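Local coordinates for chemotaxis signal transduction protein (Thermoanaerobacter tengcongensis, PDB 2QDL) that probably acts as a CheW-type scaffold that couples chemoreceptors to the histidine kinase CheA in bacterial chemotaxis signalling, at residues V63-L66 and K67-F70. Numbering follows the deposited sequence.
Sequences VIDL and KKRF
Asp65 N-caps the short helix 66-70, which follows strand 59-65 in the beta-barrel of this CheW-like domain, and its side chain accepts from Lys68. The contact is local and turns the chain from strand into helix.

Three hydrogen bonds hold the turn. Lys68 N donates to Asp65 OD1 at 3.0 Å, with an N-H...O angle of 158°. The carboxylate receives it from above its plane, 44° out of it. With CG anti to the backbone N (chi1 -180°), the Asp65 side chain lies beside its own carbonyl carbon, which places OD1 by Lys68 N. Arg69 N donates to Asp65 O, within the carbonyl plane, at 3.0 Å. Phe70 N reaches Leu66 O at 2.7 Å. Asp65 thus accepts through both its side chain and its backbone. With an alanine here, the N-H of Lys68 would probably lose its capping acceptor and the first turn would be less firmly fixed.

Charge near the cap is looser. The extended Lys68 chain runs across Asp65, and its CG lies against Asp65 CG at 3.5 Å. Its NZ stays 4.4 Å from Asp65 OD2, beyond a salt bridge, and pairs instead with Glu51. Lys67 NZ leads away to Asp98. The helix N-terminus, and at most weakly Lys68, would probably help to stabilise a negative Asp65.

Apolar contacts lie elsewhere around the turn. Leu66 and Phe70 lie side by side and point the same way, and both touch Ile139 of strand 134-139. Leu66 CB meets Phe70 CE2 at 3.8 Å, and Leu66 C lies over one face of the ring. The Arg69 chain bends beyond CB beside Ile64, and its guanidinium goes on to Leu144 O, Glu146 O and the Phe49 ring. At that bend, Ile64 CD1 touches Arg69 CG at 3.6 Å.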
ATOM      1  N   VAL A  63       8.696  -3.048  -7.345  1.00 11.75           N
ATOM      2  CA  VAL A  63       8.336  -1.967  -6.450  1.00 11.57           C
ATOM      3  C   VAL A  63       7.594  -0.865  -7.200  1.00 11.77           C
ATOM      4  O   VAL A  63       8.044  -0.376  -8.204  1.00 10.79           O
ATOM      5  CB  VAL A  63       9.558  -1.360  -5.739  1.00 11.06           C
ATOM      6  CG1 VAL A  63       9.093  -0.352  -4.682  1.00  9.74           C
ATOM      7  CG2 VAL A  63      10.398  -2.457  -5.106  1.00 12.00           C
ATOM      8  N   ILE A  64       6.421  -0.512  -6.689  1.00 13.07           N
ATOM      9  CA  ILE A  64       5.610   0.551  -7.264  1.00 13.09           C
ATOM     10  C   ILE A  64       5.751   1.812  -6.409  1.00 11.97           C
ATOM     11  O   ILE A  64       5.790   1.758  -5.163  1.00 10.66           O
ATOM     12  CB  ILE A  64       4.111   0.100  -7.389  1.00 13.60           C
ATOM     13  CG1 ILE A  64       3.214   1.219  -7.894  1.00 15.59           C
ATOM     14  CG2 ILE A  64       3.553  -0.305  -6.061  1.00 15.92           C
ATOM     15  CD1 ILE A  64       1.927   0.684  -8.512  1.00 21.94           C
ATOM     16  N   ASP A  65       5.842   2.941  -7.105  1.00 10.96           N
ATOM     17  CA  ASP A  65       5.742   4.241  -6.496  1.00 10.86           C
ATOM     18  C   ASP A  65       4.268   4.603  -6.543  1.00 10.18           C
ATOM     19  O   ASP A  65       3.728   4.850  -7.623  1.00 11.46           O
ATOM     20  CB  ASP A  65       6.652   5.274  -7.212  1.00 10.50           C
ATOM     21  CG  ASP A  65       6.563   6.685  -6.569  1.00 12.35           C
ATOM     22  OD1 ASP A  65       5.433   7.149  -6.285  1.00 13.45           O
ATOM     23  OD2 ASP A  65       7.598   7.337  -6.381  1.00 11.84           O
ATOM     24  N   LEU A  66       3.608   4.567  -5.376  1.00  9.32           N
ATOM     25  CA  LEU A  66       2.158   4.846  -5.248  1.00  8.08           C
ATOM     26  C   LEU A  66       1.761   6.262  -5.656  1.00  8.50           C
ATOM     27  O   LEU A  66       0.680   6.463  -6.204  1.00  9.32           O
ATOM     28  CB  LEU A  66       1.655   4.561  -3.816  1.00  7.20           C
ATOM     29  CG  LEU A  66       1.793   3.125  -3.299  1.00  8.09           C
ATOM     30  CD1 LEU A  66       1.295   3.028  -1.854  1.00  7.26           C
ATOM     31  CD2 LEU A  66       1.035   2.122  -4.206  1.00  6.85           C
ATOM     32  N   LYS A  67       2.609   7.247  -5.382  1.00  9.05           N
ATOM     33  CA  LYS A  67       2.333   8.635  -5.792  1.00  9.89           C
ATOM     34  C   LYS A  67       2.229   8.752  -7.299  1.00 10.69           C
ATOM     35  O   LYS A  67       1.329   9.433  -7.794  1.00 10.92           O
ATOM     36  CB  LYS A  67       3.393   9.589  -5.279  1.00 10.15           C
ATOM     37  CG  LYS A  67       3.439   9.732  -3.753  1.00 10.57           C
ATOM     38  CD  LYS A  67       4.656  10.550  -3.379  1.00 11.94           C
ATOM     39  CE  LYS A  67       5.073  10.256  -1.963  1.00 13.66           C
ATOM     40  NZ  LYS A  67       6.397  10.847  -1.616  1.00 15.22           N
ATOM     41  N   LYS A  68       3.110   8.044  -8.018  1.00 10.75           N
ATOM     42  CA  LYS A  68       3.083   8.012  -9.480  1.00 11.77           C
ATOM     43  C   LYS A  68       1.897   7.195  -9.996  1.00 12.59           C
ATOM     44  O   LYS A  68       1.255   7.556 -11.003  1.00 13.81           O
ATOM     45  CB  LYS A  68       4.387   7.441 -10.024  1.00 11.57           C
ATOM     46  CG  LYS A  68       5.597   8.216  -9.619  1.00 11.35           C
ATOM     47  CD  LYS A  68       6.864   7.655 -10.304  1.00 13.18           C
ATOM     48  CE  LYS A  68       8.076   8.356  -9.773  1.00 10.62           C
ATOM     49  NZ  LYS A  68       9.276   7.801 -10.393  1.00 19.30           N
ATOM     50  N   ARG A  69       1.580   6.117  -9.290  1.00 12.49           N
ATOM     51  CA  ARG A  69       0.393   5.323  -9.613  1.00 11.77           C
ATOM     52  C   ARG A  69      -0.921   6.096  -9.394  1.00 11.85           C
ATOM     53  O   ARG A  69      -1.838   6.016 -10.227  1.00 11.71           O
ATOM     54  CB  ARG A  69       0.400   4.016  -8.801  1.00 11.78           C
ATOM     55  CG  ARG A  69      -0.660   3.026  -9.186  1.00 10.33           C
ATOM     56  CD  ARG A  69      -0.625   2.777 -10.711  1.00 13.93           C
ATOM     57  NE  ARG A  69      -1.160   1.482 -11.126  1.00 14.87           N
ATOM     58  CZ  ARG A  69      -1.741   1.275 -12.304  1.00 15.45           C
ATOM     59  NH1 ARG A  69      -1.857   2.267 -13.169  1.00 18.03           N
ATOM     60  NH2 ARG A  69      -2.192   0.079 -12.627  1.00 19.65           N
ATOM     61  N   PHE A  70      -1.006   6.837  -8.279  1.00 10.98           N
ATOM     62  CA  PHE A  70      -2.221   7.569  -7.913  1.00 10.98           C
ATOM     63  C   PHE A  70      -2.291   9.018  -8.453  1.00 11.14           C
ATOM     64  O   PHE A  70      -3.358   9.582  -8.545  1.00 11.53           O
ATOM     65  CB  PHE A  70      -2.395   7.589  -6.381  1.00 10.28           C
ATOM     66  CG  PHE A  70      -2.445   6.231  -5.734  1.00 10.61           C
ATOM     67  CD1 PHE A  70      -2.801   5.094  -6.458  1.00  8.70           C
ATOM     68  CD2 PHE A  70      -2.134   6.090  -4.383  1.00 10.61           C
ATOM     69  CE1 PHE A  70      -2.849   3.874  -5.855  1.00  9.34           C
ATOM     70  CE2 PHE A  70      -2.173   4.848  -3.777  1.00  9.97           C
ATOM     71  CZ  PHE A  70      -2.556   3.733  -4.516  1.00  8.02           C
TER